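Local coordinates for protein serine protease inhibitor 4, isoform B (Drosophila melanogaster, PDB 4P0O) that probably inhibits serine-type and cysteine-type endopeptidases in the manner of other serpins, at residues S37-Q42 with K368-F373; A46-G51 with L163-A168; Q89-A94 with I169-T174. All coordinates share one frame; numbering follows the deposited sequence.

Contact 1: residues S37-Q42 with K368-F373; sequences SPFSIQ and KDLPLF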
ATOM      1  N   SER A  37      -0.408   1.524  -0.567  1.00 18.50           N
ATOM      2  CA  SER A  37      -0.032   0.120  -0.682  1.00 17.95           C
ATOM      3  C   SER A  37       0.491  -0.366   0.660  1.00 17.42           C
ATOM      4  O   SER A  37       1.640  -0.093   1.023  1.00 18.08           O
ATOM      5  CB  SER A  37       1.022  -0.086  -1.758  1.00 17.44           C
ATOM      6  OG  SER A  37       1.508  -1.434  -1.705  1.00 17.34           O
ATOM      7  N   PRO A  38      -0.348  -1.085   1.414  1.00 17.53           N
ATOM      8  CA  PRO A  38       0.159  -1.629   2.682  1.00 19.34           C
ATOM      9  C   PRO A  38       1.320  -2.601   2.484  1.00 17.19           C
ATOM     10  O   PRO A  38       2.202  -2.680   3.325  1.00 17.34           O
ATOM     11  CB  PRO A  38      -1.047  -2.357   3.271  1.00 23.09           C
ATOM     12  CG  PRO A  38      -2.002  -2.546   2.150  1.00 21.47           C
ATOM     13  CD  PRO A  38      -1.755  -1.437   1.169  1.00 17.06           C
ATOM     14  N   PHE A  39       1.301  -3.334   1.377  1.00 16.68           N
ATOM     15  CA  PHE A  39       2.403  -4.246   1.049  1.00 18.86           C
ATOM     16  C   PHE A  39       3.727  -3.506   0.898  1.00 19.18           C
ATOM     17  O   PHE A  39       4.781  -3.962   1.389  1.00 19.63           O
ATOM     18  CB  PHE A  39       2.091  -5.021  -0.235  1.00 17.86           C
ATOM     19  CG  PHE A  39       3.173  -5.986  -0.619  1.00 19.43           C
ATOM     20  CD1 PHE A  39       3.296  -7.187   0.024  1.00 26.40           C
ATOM     21  CD2 PHE A  39       4.093  -5.664  -1.605  1.00 24.43           C
ATOM     22  CE1 PHE A  39       4.307  -8.074  -0.306  1.00 25.16           C
ATOM     23  CE2 PHE A  39       5.112  -6.554  -1.938  1.00 26.12           C
ATOM     24  CZ  PHE A  39       5.209  -7.754  -1.295  1.00 25.93           C
ATOM     25  N   SER A  40       3.685  -2.356   0.233  1.00 15.95           N
ATOM     26  CA  SER A  40       4.878  -1.540   0.050  1.00 17.09           C
ATOM     27  C   SER A  40       5.421  -1.060   1.392  1.00 19.69           C
ATOM     28  O   SER A  40       6.629  -1.133   1.655  1.00 17.87           O
ATOM     29  CB  SER A  40       4.576  -0.359  -0.856  1.00 16.04           C
ATOM     30  OG  SER A  40       5.697   0.502  -0.996  1.00 19.82           O
ATOM     31  N   ILE A  41       4.524  -0.581   2.250  1.00 18.53           N
ATOM     32  CA  ILE A  41       4.914  -0.068   3.550  1.00 16.38           C
ATOM     33  C   ILE A  41       5.504  -1.179   4.428  1.00 15.86           C
ATOM     34  O   ILE A  41       6.574  -1.007   5.025  1.00 19.99           O
ATOM     35  CB  ILE A  41       3.718   0.581   4.259  1.00 17.58           C
ATOM     36  CG1 ILE A  41       3.244   1.804   3.446  1.00 18.22           C
ATOM     37  CG2 ILE A  41       4.076   0.987   5.698  1.00 20.62           C
ATOM     38  CD1 ILE A  41       1.894   2.390   3.891  1.00 20.45           C
ATOM     39  N   GLN A  42       4.826  -2.319   4.485  1.00 15.95           N
ATOM     40  CA  GLN A  42       5.274  -3.391   5.347  1.00 17.56           C
ATOM     41  C   GLN A  42       6.628  -3.922   4.868  1.00 21.11           C
ATOM     42  O   GLN A  42       7.486  -4.235   5.685  1.00 19.02           O
ATOM     43  CB  GLN A  42       4.240  -4.519   5.426  1.00 17.63           C
ATOM     44  CG  GLN A  42       4.466  -5.457   6.599  1.00 20.13           C
ATOM     45  CD  GLN A  42       3.659  -6.734   6.503  1.00 22.04           C
ATOM     46  OE1 GLN A  42       3.679  -7.428   5.479  1.00 21.51           O
ATOM     47  NE2 GLN A  42       2.936  -7.055   7.571  1.00 19.49           N
ATOM     48  N   LYS A 368      -7.585 -13.211  -3.256  1.00 23.52           N
ATOM     49  CA  LYS A 368      -8.701 -12.802  -2.410  1.00 32.17           C
ATOM     50  C   LYS A 368      -8.344 -12.399  -0.972  1.00 33.10           C
ATOM     51  O   LYS A 368      -9.237 -11.988  -0.238  1.00 43.09           O
ATOM     52  CB  LYS A 368      -9.738 -13.923  -2.335  1.00 42.23           C
ATOM     53  CG  LYS A 368     -10.382 -14.282  -3.666  1.00 48.43           C
ATOM     54  CD  LYS A 368     -11.335 -15.463  -3.523  1.00 67.50           C
ATOM     55  CE  LYS A 368     -12.119 -15.378  -2.223  1.00 72.76           C
ATOM     56  NZ  LYS A 368     -13.294 -16.261  -2.167  1.00 75.26           N
ATOM     57  N   ASP A 369      -7.083 -12.524  -0.550  1.00 28.03           N
ATOM     58  CA  ASP A 369      -6.767 -12.324   0.884  1.00 26.64           C
ATOM     59  C   ASP A 369      -5.544 -11.442   1.174  1.00 26.22           C
ATOM     60  O   ASP A 369      -5.340 -11.044   2.329  1.00 21.78           O
ATOM     61  CB  ASP A 369      -6.593 -13.700   1.600  1.00 24.43           C
ATOM     62  CG  ASP A 369      -5.405 -14.519   1.097  1.00 36.40           C
ATOM     63  OD1 ASP A 369      -4.703 -14.112   0.155  1.00 32.19           O
ATOM     64  OD2 ASP A 369      -5.173 -15.622   1.658  1.00 47.41           O
ATOM     65  N   LEU A 370      -4.749 -11.132   0.156  1.00 20.10           N
ATOM     66  CA  LEU A 370      -3.512 -10.386   0.345  1.00 17.46           C
ATOM     67  C   LEU A 370      -3.654  -9.000  -0.300  1.00 21.65           C
ATOM     68  O   LEU A 370      -3.719  -8.879  -1.522  1.00 19.94           O
ATOM     69  CB  LEU A 370      -2.331 -11.151  -0.241  1.00 18.71           C
ATOM     70  CG  LEU A 370      -0.956 -10.677   0.229  1.00 20.47           C
ATOM     71  CD1 LEU A 370       0.072 -11.779   0.090  1.00 20.27           C
ATOM     72  CD2 LEU A 370      -0.482  -9.431  -0.528  1.00 18.87           C
ATOM     73  N   PRO A 371      -3.710  -7.943   0.523  1.00 18.34           N
ATOM     74  CA  PRO A 371      -3.952  -6.608  -0.032  1.00 17.43           C
ATOM     75  C   PRO A 371      -2.685  -5.895  -0.527  1.00 20.43           C
ATOM     76  O   PRO A 371      -1.744  -5.652   0.234  1.00 20.94           O
ATOM     77  CB  PRO A 371      -4.576  -5.851   1.148  1.00 22.08           C
ATOM     78  CG  PRO A 371      -3.993  -6.494   2.354  1.00 19.25           C
ATOM     79  CD  PRO A 371      -3.755  -7.942   2.001  1.00 19.42           C
ATOM     80  N   LEU A 372      -2.673  -5.579  -1.814  1.00 15.17           N
ATOM     81  CA  LEU A 372      -1.591  -4.833  -2.440  1.00 15.57           C
ATOM     82  C   LEU A 372      -1.841  -3.317  -2.404  1.00 19.10           C
ATOM     83  O   LEU A 372      -0.911  -2.539  -2.213  1.00 19.79           O
ATOM     84  CB  LEU A 372      -1.409  -5.294  -3.884  1.00 19.28           C
ATOM     85  CG  LEU A 372      -1.042  -6.780  -4.019  1.00 20.58           C
ATOM     86  CD1 LEU A 372      -1.058  -7.191  -5.470  1.00 20.71           C
ATOM     87  CD2 LEU A 372       0.321  -7.055  -3.392  1.00 19.79           C
ATOM     88  N   PHE A 373      -3.087  -2.927  -2.628  1.00 17.66           N
ATOM     89  CA  PHE A 373      -3.519  -1.519  -2.540  1.00 17.16           C
ATOM     90  C   PHE A 373      -4.824  -1.454  -1.765  1.00 18.78           C
ATOM     91  O   PHE A 373      -5.634  -2.388  -1.832  1.00 16.77           O
ATOM     92  CB  PHE A 373      -3.710  -0.902  -3.929  1.00 16.58           C
ATOM     93  CG  PHE A 373      -2.431  -0.701  -4.690  1.00 20.47           C
ATOM     94  CD1 PHE A 373      -1.870  -1.739  -5.413  1.00 19.62           C
ATOM     95  CD2 PHE A 373      -1.792   0.519  -4.687  1.00 21.23           C
ATOM     96  CE1 PHE A 373      -0.687  -1.553  -6.119  1.00 24.51           C
ATOM     97  CE2 PHE A 373      -0.619   0.714  -5.395  1.00 22.33           C
ATOM     98  CZ  PHE A 373      -0.059  -0.316  -6.105  1.00 22.53           C
TER
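Where the chain passes from the loop at Ser37 into helix 38-49, its backbone runs close to the bend at Leu372 and Phe373, with Ser37 CA and Phe373 CA only 4.3 Å apart. The single hydrogen bond across the contact is donated by Ser37 OG to Leu372 O, 2.7 Å away, and comes in almost straight on the end of the carbonyl (C=O...donor angle 165°). Ser37 holds its hydroxyl trans to the backbone N (chi1 171°), and from there OG also accepts from Ser40 N at 3.1 Å. One hydroxyl therefore caps the helix and ties its first turn to the strand. Leu372 O is approached a second time by a CA-H...O contact from Ser37 CA. This is the start of the serpin helix that runs behind the large central sheet, in what is known in the family as the shutter region; its partner is a strand of the second sheet, bulged where Leu372 and Phe373 both face Leu364. Ser37 CB sits 4.0 Å above one face of the Phe373 ring, displaced toward its rim. The Phe373 side chain also touches Ile169, Ala331 and Ala333 of the central sheet. Next along the helix, Pro38 CG reaches to 3.7 Å from Pro371 O, a buried carbonyl that has no polar partner in the model and is also covered by Phe39 CB. Phe39 and Leu372 run side by side in the same direction, and Leu372 CD2 comes obliquely to the ring, 4.1 Å from Phe39 CG. Leu370 CD2 makes a looser approach to Phe39 CD1 at 4.4 Å. Beyond them, Tyr85 of helix 71-86 touches both leucines, and Val81 touches Phe39.

Contact 2: residues A46-G51 with L163-A168; sequences AMARLG and LVLVNA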
ATOM      1  N   ALA A  46      10.024  -3.760   6.991  1.00 18.20           N
ATOM      2  CA  ALA A  46      10.646  -5.040   7.308  1.00 17.58           C
ATOM      3  C   ALA A  46      12.131  -5.048   6.912  1.00 21.28           C
ATOM      4  O   ALA A  46      12.956  -5.621   7.631  1.00 21.19           O
ATOM      5  CB  ALA A  46       9.884  -6.186   6.630  1.00 17.93           C
ATOM      6  N   MET A  47      12.475  -4.402   5.796  1.00 19.15           N
ATOM      7  CA  MET A  47      13.875  -4.257   5.405  1.00 21.25           C
ATOM      8  C   MET A  47      14.648  -3.492   6.483  1.00 22.84           C
ATOM      9  O   MET A  47      15.739  -3.888   6.855  1.00 21.16           O
ATOM     10  CB  MET A  47      14.002  -3.550   4.049  1.00 20.52           C
ATOM     11  CG  MET A  47      13.589  -4.418   2.861  1.00 20.24           C
ATOM     12  SD  MET A  47      14.137  -3.737   1.280  1.00 23.78           S
ATOM     13  CE  MET A  47      13.042  -2.331   1.115  1.00 21.99           C
ATOM     14  N   ALA A  48      14.062  -2.420   7.013  1.00 20.69           N
ATOM     15  CA  ALA A  48      14.718  -1.659   8.076  1.00 18.81           C
ATOM     16  C   ALA A  48      14.875  -2.504   9.349  1.00 21.62           C
ATOM     17  O   ALA A  48      15.902  -2.436  10.014  1.00 25.25           O
ATOM     18  CB  ALA A  48      13.937  -0.383   8.376  1.00 19.15           C
ATOM     19  N   ARG A  49      13.849  -3.283   9.675  1.00 20.08           N
ATOM     20  CA  ARG A  49      13.863  -4.182  10.825  1.00 20.24           C
ATOM     21  C   ARG A  49      15.047  -5.134  10.824  1.00 23.06           C
ATOM     22  O   ARG A  49      15.549  -5.488  11.894  1.00 25.60           O
ATOM     23  CB  ARG A  49      12.562  -4.989  10.879  1.00 21.93           C
ATOM     24  CG  ARG A  49      12.601  -6.264  11.705  1.00 25.69           C
ATOM     25  CD  ARG A  49      12.796  -5.967  13.136  1.00 31.05           C
ATOM     26  NE  ARG A  49      12.756  -7.176  13.962  1.00 30.22           N
ATOM     27  CZ  ARG A  49      13.803  -7.920  14.302  1.00 28.32           C
ATOM     28  NH1 ARG A  49      15.032  -7.622  13.890  1.00 24.20           N
ATOM     29  NH2 ARG A  49      13.618  -8.954  15.102  1.00 27.79           N
ATOM     30  N   LEU A  50      15.494  -5.553   9.641  1.00 23.39           N
ATOM     31  CA  LEU A  50      16.645  -6.453   9.550  1.00 25.56           C
ATOM     32  C   LEU A  50      17.876  -5.874  10.247  1.00 25.63           C
ATOM     33  O   LEU A  50      18.724  -6.623  10.737  1.00 26.87           O
ATOM     34  CB  LEU A  50      16.992  -6.760   8.095  1.00 24.74           C
ATOM     35  CG  LEU A  50      15.938  -7.397   7.192  1.00 27.65           C
ATOM     36  CD1 LEU A  50      16.536  -7.656   5.810  1.00 27.90           C
ATOM     37  CD2 LEU A  50      15.369  -8.678   7.809  1.00 27.69           C
ATOM     38  N   GLY A  51      17.980  -4.550  10.288  1.00 23.06           N
ATOM     39  CA  GLY A  51      19.118  -3.885  10.899  1.00 24.11           C
ATOM     40  C   GLY A  51      18.845  -3.381  12.304  1.00 24.97           C
ATOM     41  O   GLY A  51      19.711  -2.741  12.910  1.00 25.66           O
ATOM     42  N   LEU A 163      21.544   6.068   5.072  1.00 26.47           N
ATOM     43  CA  LEU A 163      20.928   5.233   4.056  1.00 25.23           C
ATOM     44  C   LEU A 163      19.445   5.502   3.872  1.00 26.89           C
ATOM     45  O   LEU A 163      18.770   5.992   4.780  1.00 29.01           O
ATOM     46  CB  LEU A 163      21.143   3.758   4.378  1.00 26.97           C
ATOM     47  CG  LEU A 163      20.574   3.218   5.682  1.00 31.71           C
ATOM     48  CD1 LEU A 163      19.194   2.603   5.452  1.00 34.79           C
ATOM     49  CD2 LEU A 163      21.527   2.189   6.270  1.00 37.98           C
ATOM     50  N   VAL A 164      18.963   5.191   2.671  1.00 23.89           N
ATOM     51  CA  VAL A 164      17.548   5.246   2.353  1.00 19.52           C
ATOM     52  C   VAL A 164      17.127   3.915   1.772  1.00 21.85           C
ATOM     53  O   VAL A 164      17.736   3.430   0.817  1.00 24.78           O
ATOM     54  CB  VAL A 164      17.218   6.376   1.355  1.00 19.54           C
ATOM     55  CG1 VAL A 164      15.744   6.363   0.988  1.00 25.48           C
ATOM     56  CG2 VAL A 164      17.630   7.719   1.923  1.00 20.44           C
ATOM     57  N   LEU A 165      16.115   3.323   2.395  1.00 21.02           N
ATOM     58  CA  LEU A 165      15.474   2.105   1.924  1.00 20.28           C
ATOM     59  C   LEU A 165      14.235   2.462   1.122  1.00 25.80           C
ATOM     60  O   LEU A 165      13.438   3.290   1.568  1.00 25.23           O
ATOM     61  CB  LEU A 165      15.103   1.211   3.108  1.00 23.16           C
ATOM     62  CG  LEU A 165      16.271   0.419   3.693  1.00 28.88           C
ATOM     63  CD1 LEU A 165      15.934  -0.157   5.056  1.00 29.52           C
ATOM     64  CD2 LEU A 165      16.651  -0.699   2.724  1.00 33.17           C
ATOM     65  N   VAL A 166      14.064   1.848  -0.051  1.00 21.25           N
ATOM     66  CA  VAL A 166      12.896   2.115  -0.885  1.00 22.03           C
ATOM     67  C   VAL A 166      12.264   0.819  -1.400  1.00 21.01           C
ATOM     68  O   VAL A 166      12.959  -0.098  -1.850  1.00 19.68           O
ATOM     69  CB  VAL A 166      13.244   3.007  -2.093  1.00 26.66           C
ATOM     70  CG1 VAL A 166      11.983   3.412  -2.851  1.00 21.64           C
ATOM     71  CG2 VAL A 166      13.991   4.251  -1.646  1.00 25.92           C
ATOM     72  N   ASN A 167      10.947   0.737  -1.281  1.00 20.38           N
ATOM     73  CA  ASN A 167      10.159  -0.259  -2.010  1.00 19.02           C
ATOM     74  C   ASN A 167       9.272   0.470  -3.001  1.00 22.87           C
ATOM     75  O   ASN A 167       8.670   1.496  -2.656  1.00 20.37           O
ATOM     76  CB  ASN A 167       9.303  -1.112  -1.075  1.00 19.71           C
ATOM     77  CG  ASN A 167       8.259  -1.929  -1.834  1.00 20.53           C
ATOM     78  OD1 ASN A 167       7.162  -1.441  -2.125  1.00 19.49           O
ATOM     79  ND2 ASN A 167       8.620  -3.144  -2.216  1.00 20.29           N
ATOM     80  N   ALA A 168       9.190  -0.069  -4.210  1.00 19.78           N
ATOM     81  CA  ALA A 168       8.279   0.417  -5.229  1.00 19.45           C
ATOM     82  C   ALA A 168       7.428  -0.737  -5.756  1.00 20.91           C
ATOM     83  O   ALA A 168       7.905  -1.871  -5.855  1.00 20.14           O
ATOM     84  CB  ALA A 168       9.032   1.059  -6.353  1.00 21.39           C
TER
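Met47 leaves helix 38-49 toward strand 161-174 and lies across Leu165 at a slant. Its CB meets the isopropyl fork directly, 4.0 Å from Leu165 CD1 and hardly farther from CD2. CG then carries the chain on with chi1 -73°, trans to the carbonyl carbon, so that SD passes along the second branch at 4.2 Å from Leu165 CD2. A bend at chi3 (-72°) turns the end of the thioether down onto the strand backbone. There CE rests 3.7 Å from Val166 O and more loosely near Asn167 N, so that, of the strand segment, the methyl group meets the peptide between Val166 and Asn167. Leu165 answers from the strand with its CD1 pushed against the helix backbone itself: it lies 3.5 Å from Ala48 N and 3.9 Å from Ala48 CB, and the small alanine side chain is consistent with so close an approach. No hydrogen bond joins the two segments; the join is apolar. It is the serpin arrangement in which the helix behind the central sheet packs on one of its middle strands. That strand shows two faces: Leu165 is directed to helix 38-49, while Val166 is turned away and touches Trp139 and Val140 of helix 129-143, which crosses the opposite face. Leu165 pairs through its backbone with Met337 of strand 328-341, whose sequence and antiparallel course beside 161-174 fit a reactive-centre loop inserted into the sheet, as in relaxed serpins. Asn167, also on the Met47 side, spends its amide on other partners: OD1 bonds Ser40 OG about two turns back along the helix, and ND2 bonds Asn95 OD1. Asn95 touches Met47 as well, and Leu113 of helix 107-116 and Phe117 just after it also touch the methionine.

Contact 3: residues Q89-A94 with I169-T174; sequences QILRIA and IHFKGT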
ATOM      1  N   GLN A  89       2.827 -10.807 -15.310  1.00 25.87           N
ATOM      2  CA  GLN A  89       2.698  -9.917 -16.447  1.00 27.04           C
ATOM      3  C   GLN A  89       2.090  -8.583 -15.998  1.00 28.74           C
ATOM      4  O   GLN A  89       2.108  -7.617 -16.745  1.00 32.41           O
ATOM      5  CB  GLN A  89       1.841 -10.562 -17.532  1.00 28.98           C
ATOM      6  CG  GLN A  89       2.345 -11.954 -17.931  1.00 34.67           C
ATOM      7  CD  GLN A  89       1.513 -12.605 -19.027  1.00 49.31           C
ATOM      8  OE1 GLN A  89       0.322 -12.881 -18.850  1.00 54.52           O
ATOM      9  NE2 GLN A  89       2.144 -12.860 -20.163  1.00 51.88           N
ATOM     10  N   ILE A  90       1.582  -8.551 -14.765  1.00 24.85           N
ATOM     11  CA  ILE A  90       0.736  -7.455 -14.261  1.00 24.55           C
ATOM     12  C   ILE A  90       1.432  -6.623 -13.185  1.00 24.28           C
ATOM     13  O   ILE A  90       1.225  -5.413 -13.096  1.00 23.27           O
ATOM     14  CB  ILE A  90      -0.581  -8.015 -13.651  1.00 26.40           C
ATOM     15  CG1 ILE A  90      -1.506  -8.527 -14.744  1.00 30.86           C
ATOM     16  CG2 ILE A  90      -1.322  -6.946 -12.817  1.00 30.93           C
ATOM     17  CD1 ILE A  90      -2.667  -9.337 -14.201  1.00 31.01           C
ATOM     18  N   LEU A  91       2.233  -7.302 -12.367  1.00 24.62           N
ATOM     19  CA  LEU A  91       2.868  -6.725 -11.185  1.00 20.66           C
ATOM     20  C   LEU A  91       4.370  -6.655 -11.305  1.00 26.64           C
ATOM     21  O   LEU A  91       5.005  -7.610 -11.755  1.00 27.46           O
ATOM     22  CB  LEU A  91       2.550  -7.565  -9.947  1.00 25.41           C
ATOM     23  CG  LEU A  91       1.362  -7.302  -9.060  1.00 34.28           C
ATOM     24  CD1 LEU A  91       1.300  -8.453  -8.047  1.00 33.83           C
ATOM     25  CD2 LEU A  91       1.480  -5.946  -8.371  1.00 29.07           C
ATOM     26  N   ARG A  92       4.933  -5.546 -10.847  1.00 22.76           N
ATOM     27  CA  ARG A  92       6.375  -5.360 -10.742  1.00 24.04           C
ATOM     28  C   ARG A  92       6.676  -4.722  -9.405  1.00 24.46           C
ATOM     29  O   ARG A  92       6.180  -3.623  -9.100  1.00 23.32           O
ATOM     30  CB  ARG A  92       6.925  -4.481 -11.860  1.00 25.97           C
ATOM     31  CG  ARG A  92       6.834  -5.086 -13.247  1.00 39.58           C
ATOM     32  CD  ARG A  92       8.020  -5.986 -13.550  1.00 54.01           C
ATOM     33  NE  ARG A  92       7.920  -6.541 -14.898  1.00 63.32           N
ATOM     34  CZ  ARG A  92       7.213  -7.621 -15.213  1.00 69.17           C
ATOM     35  NH1 ARG A  92       6.542  -8.283 -14.280  1.00 68.68           N
ATOM     36  NH2 ARG A  92       7.177  -8.044 -16.468  1.00 71.51           N
ATOM     37  N   ILE A  93       7.494  -5.406  -8.618  1.00 21.99           N
ATOM     38  CA  ILE A  93       7.912  -4.918  -7.311  1.00 22.02           C
ATOM     39  C   ILE A  93       9.434  -4.796  -7.288  1.00 25.25           C
ATOM     40  O   ILE A  93      10.133  -5.653  -7.832  1.00 22.67           O
ATOM     41  CB  ILE A  93       7.408  -5.860  -6.211  1.00 27.61           C
ATOM     42  CG1 ILE A  93       5.877  -5.933  -6.283  1.00 32.09           C
ATOM     43  CG2 ILE A  93       7.854  -5.378  -4.828  1.00 20.14           C
ATOM     44  CD1 ILE A  93       5.308  -7.012  -5.468  1.00 35.67           C
ATOM     45  N   ALA A  94       9.944  -3.721  -6.683  1.00 19.78           N
ATOM     46  CA  ALA A  94      11.367  -3.484  -6.646  1.00 22.59           C
ATOM     47  C   ALA A  94      11.793  -2.858  -5.336  1.00 21.37           C
ATOM     48  O   ALA A  94      11.132  -1.958  -4.826  1.00 22.69           O
ATOM     49  CB  ALA A  94      11.793  -2.596  -7.820  1.00 24.99           C
ATOM     50  N   ILE A 169       6.182  -0.425  -6.089  1.00 19.61           N
ATOM     51  CA  ILE A 169       5.246  -1.396  -6.649  1.00 18.70           C
ATOM     52  C   ILE A 169       4.450  -0.767  -7.780  1.00 21.45           C
ATOM     53  O   ILE A 169       3.998   0.385  -7.679  1.00 20.58           O
ATOM     54  CB  ILE A 169       4.293  -1.948  -5.570  1.00 19.10           C
ATOM     55  CG1 ILE A 169       3.281  -2.927  -6.175  1.00 21.57           C
ATOM     56  CG2 ILE A 169       3.576  -0.803  -4.816  1.00 20.55           C
ATOM     57  CD1 ILE A 169       2.500  -3.697  -5.126  1.00 23.62           C
ATOM     58  N   HIS A 170       4.310  -1.514  -8.876  1.00 19.42           N
ATOM     59  CA  HIS A 170       3.555  -1.068 -10.038  1.00 19.66           C
ATOM     60  C   HIS A 170       2.637  -2.192 -10.505  1.00 23.20           C
ATOM     61  O   HIS A 170       3.019  -3.359 -10.522  1.00 21.02           O
ATOM     62  CB  HIS A 170       4.473  -0.639 -11.183  1.00 19.67           C
ATOM     63  CG  HIS A 170       3.734  -0.226 -12.419  1.00 24.67           C
ATOM     64  ND1 HIS A 170       3.447  -1.100 -13.448  1.00 26.45           N
ATOM     65  CD2 HIS A 170       3.177   0.962 -12.767  1.00 25.04           C
ATOM     66  CE1 HIS A 170       2.764  -0.460 -14.384  1.00 29.03           C
ATOM     67  NE2 HIS A 170       2.586   0.791 -13.991  1.00 28.19           N
ATOM     68  N   PHE A 171       1.420  -1.814 -10.856  1.00 19.06           N
ATOM     69  CA  PHE A 171       0.360  -2.741 -11.251  1.00 23.01           C
ATOM     70  C   PHE A 171      -0.338  -2.203 -12.487  1.00 24.07           C
ATOM     71  O   PHE A 171      -0.743  -1.037 -12.523  1.00 24.70           O
ATOM     72  CB  PHE A 171      -0.654  -2.920 -10.114  1.00 19.46           C
ATOM     73  CG  PHE A 171      -1.913  -3.692 -10.500  1.00 23.31           C
ATOM     74  CD1 PHE A 171      -2.965  -3.069 -11.146  1.00 21.79           C
ATOM     75  CD2 PHE A 171      -2.050  -5.026 -10.183  1.00 33.89           C
ATOM     76  CE1 PHE A 171      -4.106  -3.758 -11.491  1.00 25.76           C
ATOM     77  CE2 PHE A 171      -3.200  -5.718 -10.525  1.00 35.35           C
ATOM     78  CZ  PHE A 171      -4.230  -5.082 -11.184  1.00 26.22           C
ATOM     79  N   LYS A 172      -0.505  -3.055 -13.495  1.00 23.86           N
ATOM     80  CA  LYS A 172      -1.319  -2.691 -14.639  1.00 23.99           C
ATOM     81  C   LYS A 172      -2.069  -3.916 -15.118  1.00 25.33           C
ATOM     82  O   LYS A 172      -1.480  -4.859 -15.635  1.00 23.20           O
ATOM     83  CB  LYS A 172      -0.479  -2.077 -15.763  1.00 29.80           C
ATOM     84  CG  LYS A 172      -1.357  -1.513 -16.874  1.00 36.62           C
ATOM     85  CD  LYS A 172      -0.645  -0.515 -17.758  1.00 48.33           C
ATOM     86  CE  LYS A 172      -1.476  -0.211 -19.005  1.00 55.00           C
ATOM     87  NZ  LYS A 172      -2.947  -0.198 -18.733  1.00 55.22           N
ATOM     88  N   GLY A 173      -3.378  -3.901 -14.904  1.00 22.26           N
ATOM     89  CA  GLY A 173      -4.233  -5.014 -15.260  1.00 23.21           C
ATOM     90  C   GLY A 173      -5.427  -4.591 -16.086  1.00 26.05           C
ATOM     91  O   GLY A 173      -5.902  -3.458 -16.014  1.00 23.15           O
ATOM     92  N   THR A 174      -5.932  -5.545 -16.849  1.00 22.16           N
ATOM     93  CA  THR A 174      -7.113  -5.367 -17.674  1.00 22.86           C
ATOM     94  C   THR A 174      -8.272  -6.047 -16.971  1.00 24.92           C
ATOM     95  O   THR A 174      -8.088  -7.132 -16.433  1.00 22.98           O
ATOM     96  CB  THR A 174      -6.893  -6.003 -19.074  1.00 26.73           C
ATOM     97  OG1 THR A 174      -5.770  -5.378 -19.697  1.00 29.41           O
ATOM     98  CG2 THR A 174      -8.116  -5.854 -19.945  1.00 25.97           C
TER
HETATM   99  O   HOH W   1       0.699  -5.069 -17.483  1.00 50.74           O
HETATM  100  O   HOH W   2       3.645  -3.836 -13.883  1.00 28.29           O
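Phe171 swings its ring out with CG trans to the backbone N (chi1 171°), and Ile90, at chi1 -72°, puts CG2 trans to its own N; the two side chains then run alongside each other. Ile90 CG2 comes obliquely to the ring, 3.2 Å from Phe171 CE2, an unusually short distance whose exact value is doubtful. Leu91 CD2 meets the same ring at its edge, 4.1 Å from Phe171 CD2. With an alanine in place of Phe171, Ile90 CG2 and Leu91 CD2 would probably face a gap, and Tyr225 would lose its edge-to-face partner. Farther along, Ile93 CG1 lies 4.0 Å from Ile169 CG1. The backbones form an antiparallel ladder: Arg92 and His170 bond each other both ways, His170 N giving to Arg92 O at 2.8 Å, and Lys172 N gives to Ile90 O. On the face of Arg92 and His170, water 2 lies in the plane of the imidazole, 2.8 Å from His170 ND1, and donates to Ile90 O, bridging the strands; His170 NE2 is bonded to Glu330. These are neighbouring strands of the serpin central sheet. Strand 161-174 has strand 328-341 along its other edge, helix 71-86 lies against Leu91 and Ile93 with Tyr85 and Leu82, and Trp139 and Arg143 of helix 129-143 touch Ala94.

Overall arrangement
After helix 6-28 the chain forms helix 38-49, which supplies one side of contacts 1 and 2. It then enters strand 91-100 at 89-94 and later returns as strand 161-174. There residues 163-168 close contact 2 back onto the helix, and 169-174 directly afterwards close contact 3; these two loops cross, since 89-94 lies between the halves of contact 2. Contact 1 is closed last, by 368-373 near the C terminus, and its loop encloses both others. Contact 1 ties the helix start to the second sheet, contact 2 ties the helix to the central sheet, and contact 3 pairs two strands of it. Phe39 packs on Ile93 between contacts 1 and 3, and Ala168 N bonds Ala94 O between contacts 2 and 3.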